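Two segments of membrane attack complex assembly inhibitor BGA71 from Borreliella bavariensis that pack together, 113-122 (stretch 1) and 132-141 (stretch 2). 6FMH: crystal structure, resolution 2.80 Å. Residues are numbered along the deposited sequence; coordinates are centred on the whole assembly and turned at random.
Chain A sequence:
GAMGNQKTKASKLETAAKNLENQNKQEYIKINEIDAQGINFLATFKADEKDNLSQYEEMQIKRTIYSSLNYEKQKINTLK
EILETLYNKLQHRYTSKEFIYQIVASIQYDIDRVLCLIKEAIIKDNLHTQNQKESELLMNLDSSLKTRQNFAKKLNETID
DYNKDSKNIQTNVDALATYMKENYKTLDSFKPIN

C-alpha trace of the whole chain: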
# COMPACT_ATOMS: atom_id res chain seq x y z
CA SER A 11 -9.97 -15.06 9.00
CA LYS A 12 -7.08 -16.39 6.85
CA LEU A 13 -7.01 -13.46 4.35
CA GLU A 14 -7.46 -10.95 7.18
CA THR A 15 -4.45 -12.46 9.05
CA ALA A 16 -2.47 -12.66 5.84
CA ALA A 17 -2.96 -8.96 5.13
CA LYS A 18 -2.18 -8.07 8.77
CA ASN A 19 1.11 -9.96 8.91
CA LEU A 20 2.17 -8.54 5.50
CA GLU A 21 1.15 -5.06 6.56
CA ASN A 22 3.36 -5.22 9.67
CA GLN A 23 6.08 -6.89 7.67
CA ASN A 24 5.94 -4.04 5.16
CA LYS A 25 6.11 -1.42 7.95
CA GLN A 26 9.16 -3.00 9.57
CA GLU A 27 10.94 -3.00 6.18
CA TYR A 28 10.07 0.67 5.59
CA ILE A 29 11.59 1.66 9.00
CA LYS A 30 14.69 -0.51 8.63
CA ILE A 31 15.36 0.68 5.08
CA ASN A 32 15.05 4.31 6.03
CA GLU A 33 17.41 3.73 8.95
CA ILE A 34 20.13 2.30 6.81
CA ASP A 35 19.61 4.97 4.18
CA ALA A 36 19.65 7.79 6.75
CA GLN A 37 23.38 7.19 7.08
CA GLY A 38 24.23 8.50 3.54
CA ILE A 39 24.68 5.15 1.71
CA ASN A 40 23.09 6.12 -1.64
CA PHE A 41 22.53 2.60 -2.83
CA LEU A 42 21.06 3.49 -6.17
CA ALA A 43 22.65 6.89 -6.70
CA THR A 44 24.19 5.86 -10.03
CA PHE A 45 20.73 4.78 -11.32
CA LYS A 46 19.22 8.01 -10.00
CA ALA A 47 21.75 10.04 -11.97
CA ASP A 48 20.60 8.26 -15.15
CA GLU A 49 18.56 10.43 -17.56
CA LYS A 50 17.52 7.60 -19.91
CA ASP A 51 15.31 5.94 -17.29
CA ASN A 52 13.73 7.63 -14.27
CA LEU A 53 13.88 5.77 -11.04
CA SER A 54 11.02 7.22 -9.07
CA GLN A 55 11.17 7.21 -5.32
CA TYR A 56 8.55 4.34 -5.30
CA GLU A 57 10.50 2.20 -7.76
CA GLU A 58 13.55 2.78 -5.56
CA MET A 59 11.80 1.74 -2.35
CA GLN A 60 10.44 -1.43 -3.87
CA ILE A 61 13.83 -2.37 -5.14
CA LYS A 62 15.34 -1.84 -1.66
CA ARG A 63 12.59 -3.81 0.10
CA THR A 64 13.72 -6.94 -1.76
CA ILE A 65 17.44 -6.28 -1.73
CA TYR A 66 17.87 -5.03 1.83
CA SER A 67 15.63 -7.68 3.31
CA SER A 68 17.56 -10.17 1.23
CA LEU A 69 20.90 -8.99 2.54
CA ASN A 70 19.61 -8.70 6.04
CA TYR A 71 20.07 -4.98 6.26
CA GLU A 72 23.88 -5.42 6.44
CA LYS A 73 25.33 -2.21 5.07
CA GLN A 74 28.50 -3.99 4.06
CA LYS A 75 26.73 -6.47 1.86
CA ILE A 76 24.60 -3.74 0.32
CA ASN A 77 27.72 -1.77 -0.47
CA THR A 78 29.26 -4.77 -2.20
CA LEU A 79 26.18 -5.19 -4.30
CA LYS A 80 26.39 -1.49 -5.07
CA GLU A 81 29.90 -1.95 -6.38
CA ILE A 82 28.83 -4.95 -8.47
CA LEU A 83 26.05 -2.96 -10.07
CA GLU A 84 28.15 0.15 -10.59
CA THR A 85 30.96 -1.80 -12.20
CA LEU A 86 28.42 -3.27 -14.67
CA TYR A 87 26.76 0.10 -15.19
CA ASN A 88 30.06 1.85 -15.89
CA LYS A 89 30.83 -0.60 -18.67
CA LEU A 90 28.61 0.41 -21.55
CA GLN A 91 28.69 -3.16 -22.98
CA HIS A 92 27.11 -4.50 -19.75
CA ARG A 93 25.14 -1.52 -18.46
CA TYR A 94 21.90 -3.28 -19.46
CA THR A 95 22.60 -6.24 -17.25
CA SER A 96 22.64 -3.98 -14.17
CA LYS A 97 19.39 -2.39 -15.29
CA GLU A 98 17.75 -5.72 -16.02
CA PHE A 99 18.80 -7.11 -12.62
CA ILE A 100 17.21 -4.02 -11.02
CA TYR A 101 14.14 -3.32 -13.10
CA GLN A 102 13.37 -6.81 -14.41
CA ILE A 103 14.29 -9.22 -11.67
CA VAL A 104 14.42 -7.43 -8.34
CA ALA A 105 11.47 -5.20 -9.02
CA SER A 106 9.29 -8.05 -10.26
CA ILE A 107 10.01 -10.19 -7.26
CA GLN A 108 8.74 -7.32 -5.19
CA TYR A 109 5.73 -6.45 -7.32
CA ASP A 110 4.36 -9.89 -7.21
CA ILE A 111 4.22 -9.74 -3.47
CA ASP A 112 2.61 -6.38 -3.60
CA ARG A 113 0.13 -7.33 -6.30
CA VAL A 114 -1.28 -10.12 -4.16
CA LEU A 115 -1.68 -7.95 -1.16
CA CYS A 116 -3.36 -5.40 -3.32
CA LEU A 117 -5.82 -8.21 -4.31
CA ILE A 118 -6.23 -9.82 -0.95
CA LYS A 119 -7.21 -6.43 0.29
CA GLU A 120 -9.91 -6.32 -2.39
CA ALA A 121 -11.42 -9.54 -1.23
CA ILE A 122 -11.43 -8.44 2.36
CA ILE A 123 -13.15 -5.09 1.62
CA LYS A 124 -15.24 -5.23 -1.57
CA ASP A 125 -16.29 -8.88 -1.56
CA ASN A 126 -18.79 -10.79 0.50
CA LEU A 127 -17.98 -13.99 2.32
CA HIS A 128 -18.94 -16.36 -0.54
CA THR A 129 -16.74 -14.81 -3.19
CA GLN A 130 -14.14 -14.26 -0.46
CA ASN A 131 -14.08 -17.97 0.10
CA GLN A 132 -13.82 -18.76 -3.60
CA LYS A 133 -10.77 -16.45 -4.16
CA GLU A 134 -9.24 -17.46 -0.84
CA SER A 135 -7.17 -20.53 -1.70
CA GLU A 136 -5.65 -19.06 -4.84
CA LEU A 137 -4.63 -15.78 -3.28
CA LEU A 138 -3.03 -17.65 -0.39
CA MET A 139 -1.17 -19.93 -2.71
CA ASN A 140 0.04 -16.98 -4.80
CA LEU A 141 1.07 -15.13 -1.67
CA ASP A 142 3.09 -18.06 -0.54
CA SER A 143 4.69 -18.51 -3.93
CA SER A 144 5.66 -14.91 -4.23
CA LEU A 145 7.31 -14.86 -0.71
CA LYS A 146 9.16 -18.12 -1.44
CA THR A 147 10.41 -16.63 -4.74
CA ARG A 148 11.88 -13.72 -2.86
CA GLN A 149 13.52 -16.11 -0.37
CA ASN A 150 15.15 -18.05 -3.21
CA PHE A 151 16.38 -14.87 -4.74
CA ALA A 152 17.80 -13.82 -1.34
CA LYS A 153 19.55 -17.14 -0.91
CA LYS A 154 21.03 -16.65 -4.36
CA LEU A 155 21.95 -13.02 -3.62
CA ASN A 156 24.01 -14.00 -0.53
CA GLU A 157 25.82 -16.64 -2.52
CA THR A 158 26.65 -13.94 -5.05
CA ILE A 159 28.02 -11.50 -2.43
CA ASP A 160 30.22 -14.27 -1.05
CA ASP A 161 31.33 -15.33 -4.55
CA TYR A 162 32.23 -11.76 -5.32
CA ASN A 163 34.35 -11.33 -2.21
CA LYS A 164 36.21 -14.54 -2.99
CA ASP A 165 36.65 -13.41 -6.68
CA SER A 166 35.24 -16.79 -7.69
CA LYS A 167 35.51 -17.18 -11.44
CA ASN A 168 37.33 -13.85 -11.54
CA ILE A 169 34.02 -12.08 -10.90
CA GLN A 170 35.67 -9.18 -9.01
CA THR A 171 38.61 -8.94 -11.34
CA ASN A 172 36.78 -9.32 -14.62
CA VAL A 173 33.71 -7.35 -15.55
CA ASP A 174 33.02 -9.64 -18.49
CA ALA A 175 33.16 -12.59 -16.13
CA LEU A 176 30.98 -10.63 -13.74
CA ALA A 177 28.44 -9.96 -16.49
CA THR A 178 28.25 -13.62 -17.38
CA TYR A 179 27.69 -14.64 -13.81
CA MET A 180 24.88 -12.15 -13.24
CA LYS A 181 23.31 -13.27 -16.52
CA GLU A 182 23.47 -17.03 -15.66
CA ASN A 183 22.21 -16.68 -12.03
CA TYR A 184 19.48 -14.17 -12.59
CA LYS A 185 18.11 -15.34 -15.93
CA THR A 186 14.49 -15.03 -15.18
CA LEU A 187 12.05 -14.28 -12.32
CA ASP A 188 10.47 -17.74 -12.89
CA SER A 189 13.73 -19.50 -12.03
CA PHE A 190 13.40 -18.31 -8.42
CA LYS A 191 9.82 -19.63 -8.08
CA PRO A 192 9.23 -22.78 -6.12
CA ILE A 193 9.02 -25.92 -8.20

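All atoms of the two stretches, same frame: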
# COMPACT_ATOMS: atom_id res chain seq x y z
N ARG A 113 1.31 -7.00 -5.51
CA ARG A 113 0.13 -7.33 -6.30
C ARG A 113 -0.92 -8.19 -5.61
O ARG A 113 -2.08 -7.94 -5.73
CB ARG A 113 0.55 -8.03 -7.59
CG ARG A 113 -0.40 -7.87 -8.74
CD ARG A 113 -0.50 -9.05 -9.66
NE ARG A 113 -1.70 -8.95 -10.45
CZ ARG A 113 -1.75 -8.74 -11.75
NH1 ARG A 113 -0.66 -8.64 -12.45
NH2 ARG A 113 -2.91 -8.65 -12.35
N VAL A 114 -0.48 -9.22 -4.94
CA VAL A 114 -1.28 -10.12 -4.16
C VAL A 114 -1.88 -9.51 -2.94
O VAL A 114 -2.94 -9.88 -2.55
CB VAL A 114 -0.41 -11.28 -3.66
CG1 VAL A 114 -1.22 -12.30 -2.91
CG2 VAL A 114 0.35 -11.92 -4.78
N LEU A 115 -1.18 -8.60 -2.31
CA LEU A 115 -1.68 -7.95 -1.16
C LEU A 115 -2.67 -6.92 -1.60
O LEU A 115 -3.57 -6.62 -0.92
CB LEU A 115 -0.56 -7.32 -0.37
CG LEU A 115 -1.08 -6.62 0.85
CD1 LEU A 115 -1.64 -7.51 1.92
CD2 LEU A 115 0.02 -5.79 1.36
N CYS A 116 -2.46 -6.36 -2.76
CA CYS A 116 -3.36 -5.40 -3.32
C CYS A 116 -4.69 -6.11 -3.58
O CYS A 116 -5.70 -5.52 -3.40
CB CYS A 116 -2.74 -4.67 -4.56
SG CYS A 116 -2.52 -2.88 -4.58
N LEU A 117 -4.67 -7.38 -3.94
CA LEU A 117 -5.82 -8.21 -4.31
C LEU A 117 -6.49 -8.97 -3.20
O LEU A 117 -7.61 -9.31 -3.30
CB LEU A 117 -5.38 -9.27 -5.29
CG LEU A 117 -5.22 -9.00 -6.75
CD1 LEU A 117 -4.55 -10.14 -7.43
CD2 LEU A 117 -6.56 -8.73 -7.35
N ILE A 118 -5.75 -9.30 -2.18
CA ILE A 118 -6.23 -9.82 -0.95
C ILE A 118 -6.96 -8.75 -0.20
O ILE A 118 -7.88 -9.03 0.51
CB ILE A 118 -5.04 -10.31 -0.11
CG1 ILE A 118 -4.42 -11.52 -0.77
CG2 ILE A 118 -5.43 -10.62 1.32
CD1 ILE A 118 -3.54 -12.37 0.11
N LYS A 119 -6.52 -7.52 -0.31
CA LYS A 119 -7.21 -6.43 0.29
C LYS A 119 -8.56 -6.22 -0.34
O LYS A 119 -9.50 -5.94 0.34
CB LYS A 119 -6.35 -5.18 0.25
CG LYS A 119 -5.30 -5.11 1.33
CD LYS A 119 -4.35 -4.00 1.05
CE LYS A 119 -3.42 -3.76 2.19
NZ LYS A 119 -2.55 -2.61 1.92
N GLU A 120 -8.66 -6.37 -1.65
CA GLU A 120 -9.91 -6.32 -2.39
C GLU A 120 -10.93 -7.33 -2.01
O GLU A 120 -12.07 -7.06 -2.08
CB GLU A 120 -9.63 -6.53 -3.86
CG GLU A 120 -10.86 -6.54 -4.75
CD GLU A 120 -10.58 -7.03 -6.11
OE1 GLU A 120 -9.81 -7.92 -6.21
OE2 GLU A 120 -11.10 -6.53 -7.07
N ALA A 121 -10.53 -8.53 -1.70
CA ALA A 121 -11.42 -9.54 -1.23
C ALA A 121 -11.88 -9.26 0.17
O ALA A 121 -12.98 -9.48 0.48
CB ALA A 121 -10.76 -10.88 -1.31
N ILE A 122 -11.01 -8.79 1.02
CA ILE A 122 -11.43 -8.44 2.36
C ILE A 122 -12.53 -7.35 2.35
O ILE A 122 -13.62 -7.55 2.93
CB ILE A 122 -10.26 -7.94 3.17
CG1 ILE A 122 -9.30 -9.08 3.47
CG2 ILE A 122 -10.71 -7.35 4.49
CD1 ILE A 122 -8.04 -8.63 4.18
N GLN A 132 -14.15 -18.19 -2.32
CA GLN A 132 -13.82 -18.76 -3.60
C GLN A 132 -12.36 -18.41 -3.90
O GLN A 132 -11.49 -19.29 -3.91
CB GLN A 132 -14.79 -18.21 -4.63
CG GLN A 132 -15.37 -19.28 -5.51
CD GLN A 132 -16.83 -19.04 -5.83
OE1 GLN A 132 -17.70 -19.57 -5.17
NE2 GLN A 132 -17.09 -18.26 -6.86
N LYS A 133 -12.11 -17.10 -4.04
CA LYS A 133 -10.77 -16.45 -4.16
C LYS A 133 -9.71 -16.86 -3.13
O LYS A 133 -8.50 -16.77 -3.40
CB LYS A 133 -11.00 -14.96 -4.00
CG LYS A 133 -11.42 -14.28 -5.27
CD LYS A 133 -11.94 -12.88 -5.03
CE LYS A 133 -11.92 -12.05 -6.30
NZ LYS A 133 -12.31 -10.64 -6.08
N GLU A 134 -10.14 -17.32 -1.97
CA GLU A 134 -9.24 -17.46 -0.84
C GLU A 134 -8.02 -18.31 -1.13
O GLU A 134 -6.88 -17.85 -1.01
CB GLU A 134 -10.00 -18.02 0.32
CG GLU A 134 -9.18 -18.16 1.59
CD GLU A 134 -10.03 -18.68 2.76
OE1 GLU A 134 -11.23 -18.32 2.85
OE2 GLU A 134 -9.48 -19.45 3.58
N SER A 135 -8.25 -19.56 -1.53
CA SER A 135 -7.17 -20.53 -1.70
C SER A 135 -6.10 -20.03 -2.69
O SER A 135 -4.89 -20.16 -2.43
CB SER A 135 -7.71 -21.88 -2.21
OG SER A 135 -7.99 -21.86 -3.62
N GLU A 136 -6.55 -19.47 -3.80
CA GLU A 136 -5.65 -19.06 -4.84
C GLU A 136 -4.77 -17.88 -4.45
O GLU A 136 -3.56 -17.83 -4.75
CB GLU A 136 -6.46 -18.72 -6.09
CG GLU A 136 -5.63 -18.16 -7.25
CD GLU A 136 -6.48 -17.78 -8.44
OE1 GLU A 136 -7.68 -18.12 -8.47
OE2 GLU A 136 -5.96 -17.14 -9.36
N LEU A 137 -5.37 -16.92 -3.78
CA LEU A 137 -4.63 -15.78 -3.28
C LEU A 137 -3.59 -16.20 -2.24
O LEU A 137 -2.50 -15.64 -2.18
CB LEU A 137 -5.59 -14.75 -2.67
CG LEU A 137 -6.55 -14.06 -3.65
CD1 LEU A 137 -7.65 -13.28 -2.92
CD2 LEU A 137 -5.82 -13.16 -4.63
N LEU A 138 -3.95 -17.19 -1.42
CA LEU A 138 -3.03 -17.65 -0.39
C LEU A 138 -1.87 -18.38 -0.99
O LEU A 138 -0.73 -18.28 -0.53
CB LEU A 138 -3.76 -18.56 0.58
CG LEU A 138 -4.77 -17.86 1.48
CD1 LEU A 138 -5.53 -18.93 2.23
CD2 LEU A 138 -4.11 -16.88 2.42
N MET A 139 -2.19 -19.18 -2.00
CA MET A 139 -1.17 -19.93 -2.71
C MET A 139 -0.23 -18.96 -3.43
O MET A 139 0.97 -19.02 -3.25
CB MET A 139 -1.85 -21.00 -3.57
CG MET A 139 -2.50 -22.07 -2.70
SD MET A 139 -3.61 -23.17 -3.59
CE MET A 139 -2.47 -24.44 -4.15
N ASN A 140 -0.76 -17.99 -4.16
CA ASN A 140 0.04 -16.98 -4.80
C ASN A 140 0.92 -16.21 -3.83
O ASN A 140 2.08 -15.88 -4.11
CB ASN A 140 -0.86 -15.97 -5.53
CG ASN A 140 -1.50 -16.56 -6.78
OD1 ASN A 140 -1.08 -17.57 -7.27
ND2 ASN A 140 -2.56 -15.93 -7.27
N LEU A 141 0.35 -15.90 -2.68
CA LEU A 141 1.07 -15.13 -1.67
C LEU A 141 2.27 -15.90 -1.23
O LEU A 141 3.37 -15.37 -1.04
CB LEU A 141 0.17 -14.87 -0.46
CG LEU A 141 0.84 -14.26 0.76
CD1 LEU A 141 1.49 -12.93 0.42
CD2 LEU A 141 -0.21 -14.12 1.85

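Antiparallel helices commonly pack by setting one large apolar side chain into a hollow formed by several on the partner, and these two segments of BGA71 illustrate the principle. Their axes run at 157° to each other and approach to 9.8 Å, pairing Val-114 with Leu-141, Ile-118 with Leu-137, and Ala-121 with Lys-133.

Leu-137 is the centrepiece. In the m,t rotamer, common for leucine in helices, it spreads its two methyls along the partner: CD2 lies 4.0 Å from Leu-117 CB, and CD1 4.2 Å from Ala-121 CB, an apolar contact between methyl groups. Ile-118 leaves its backbone sideways, yet its m,t conformation carries CD1 across to 4.1 Å from Leu-141 CD2. Val-114, with chi1 at t, points toward the partner and places CG1 3.8 Å from Leu-141 CB and 3.7 Å from Leu-137 O, a carbonyl already engaged by Leu-141 N within its own helix. Leu-141 itself adopts t,p.

No hydrogen bond crosses the interface; its apolar contacts give way to charge at one end. Lys-133, m at chi1 and t thereafter, extends its chain past Ala-121, while Glu-120, t at chi1 and chi2, reaches inward from a sideways start. Their long salt bridge spans 3.7 Å from Glu-120 OE1 to Lys-133 NZ.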